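DNA repair protein PprA (Deinococcus deserti, PDB 6MC8) binds DNA and helps repair radiation-induced damage, with roles in genome segregation and a tendency to assemble into filaments. Local coordinates at residues S58-D61 / D62-E66. The protein carries 2 engineered substitutions. Sequence-based numbering, arbitrary orientation.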
loop_
_atom_site.group_PDB
_atom_site.type_symbol
_atom_site.label_atom_id
_atom_site.label_comp_id
_atom_site.label_asym_id
_atom_site.label_seq_id
_atom_site.Cartn_x
_atom_site.Cartn_y
_atom_site.Cartn_z
ATOM N N SER A 58 -10.320 -39.481 8.342
ATOM C CA SER A 58 -11.053 -39.083 9.533
ATOM C C SER A 58 -12.390 -38.428 9.214
ATOM O O SER A 58 -13.053 -37.920 10.123
ATOM C CB SER A 58 -10.196 -38.147 10.385
ATOM O OG SER A 58 -9.046 -38.820 10.862
ATOM N N GLY A 59 -12.796 -38.420 7.950
ATOM C CA GLY A 59 -14.128 -37.999 7.583
ATOM C C GLY A 59 -14.264 -36.584 7.080
ATOM O O GLY A 59 -15.389 -36.074 7.028
ATOM N N ALA A 60 -13.170 -35.929 6.714
ATOM C CA ALA A 60 -13.267 -34.571 6.207
ATOM C C ALA A 60 -13.763 -34.574 4.768
ATOM O O ALA A 60 -13.476 -35.485 3.990
ATOM C CB ALA A 60 -11.918 -33.868 6.299
ATOM N N ASP A 61 -14.525 -33.541 4.421
ATOM C CA ASP A 61 -15.037 -33.393 3.072
ATOM C C ASP A 61 -13.963 -32.814 2.157
ATOM O O ASP A 61 -12.832 -32.561 2.569
ATOM C CB ASP A 61 -16.297 -32.529 3.059
ATOM C CG ASP A 61 -16.090 -31.172 3.695
ATOM O OD1 ASP A 61 -15.054 -30.962 4.352
ATOM O OD2 ASP A 61 -16.958 -30.299 3.514
ATOM N N ASP A 62 -14.336 -32.584 0.897
ATOM C CA ASP A 62 -13.370 -32.130 -0.097
ATOM C C ASP A 62 -12.929 -30.695 0.167
ATOM O O ASP A 62 -11.804 -30.318 -0.165
ATOM C CB ASP A 62 -13.961 -32.258 -1.502
ATOM C CG ASP A 62 -14.238 -33.695 -1.892
ATOM O OD1 ASP A 62 -13.593 -34.607 -1.342
ATOM O OD2 ASP A 62 -15.097 -33.914 -2.768
ATOM N N THR A 63 -13.796 -29.888 0.782
ATOM C CA THR A 63 -13.455 -28.494 1.057
ATOM C C THR A 63 -12.404 -28.390 2.159
ATOM O O THR A 63 -11.489 -27.563 2.077
ATOM C CB THR A 63 -14.727 -27.721 1.419
ATOM O OG1 THR A 63 -15.658 -27.817 0.336
ATOM C CG2 THR A 63 -14.439 -26.256 1.675
ATOM N N THR A 64 -12.503 -29.243 3.179
ATOM C CA THR A 64 -11.485 -29.293 4.223
ATOM C C THR A 64 -10.178 -29.870 3.687
ATOM O O THR A 64 -9.089 -29.394 4.030
ATOM C CB THR A 64 -12.013 -30.108 5.409
ATOM O OG1 THR A 64 -13.180 -29.470 5.936
ATOM C CG2 THR A 64 -10.989 -30.231 6.513
ATOM N N LEU A 65 -10.274 -30.882 2.819
ATOM C CA LEU A 65 -9.084 -31.500 2.240
ATOM C C LEU A 65 -8.350 -30.547 1.307
ATOM O O LEU A 65 -7.121 -30.453 1.353
ATOM C CB LEU A 65 -9.465 -32.774 1.491
ATOM C CG LEU A 65 -9.883 -33.985 2.317
ATOM C CD1 LEU A 65 -10.420 -35.061 1.410
ATOM C CD2 LEU A 65 -8.706 -34.500 3.102
ATOM N N GLU A 66 -9.088 -29.825 0.462
ATOM C CA GLU A 66 -8.458 -28.907 -0.480
ATOM C C GLU A 66 -7.891 -27.685 0.228
ATOM O O GLU A 66 -6.954 -27.054 -0.270
ATOM C CB GLU A 66 -9.460 -28.498 -1.557
ATOM C CG GLU A 66 -9.742 -29.595 -2.567
ATOM C CD GLU A 66 -10.877 -29.259 -3.505
ATOM O OE1 GLU A 66 -11.567 -28.251 -3.268
ATOM O OE2 GLU A 66 -11.079 -30.007 -4.477
#
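D61, the last residue of the loop after helix 52-57, is the N-cap of helix 62-80, and T64, in the first turn of the helix, supplies the donors. One carboxylate oxygen, D61 OD1, accepts two hydrogen bonds from T64, one from the hydroxyl and one from the backbone amide: T64 OG1 lies 2.9 Å from it and meets it nearly along its C-O bond, while T64 N, 3.3 Å from OD1, comes in from above the carboxylate plane, 54° out of it. D61 holds CG between its own N and carbonyl carbon (chi1 55°), which swings the carboxylate over the first turn. T64 OG1 stands beside its own N (chi1 -61°), which lets hydroxyl and amide converge on one oxygen. The other oxygen, D61 OD2, passes T63 CB at 4.0 Å. On the backbone, L65 N donates to D61 O at 3.1 Å, the first i to i+4 bond of the helix. A60 CB rests against T64 CG2 at 3.8 Å, on the methyl branch rather than the hydroxyl. The buried isobutyl group of L65 packs on V52, L55 and A56 of helix 52-57 and on L93 of strand 89-95, joining the start of helix 62-80 to both. With two donors on OD1 and the positive end of the helix dipole close by, D61 probably stays ionised, and its charge should help stabilise the start of the helix.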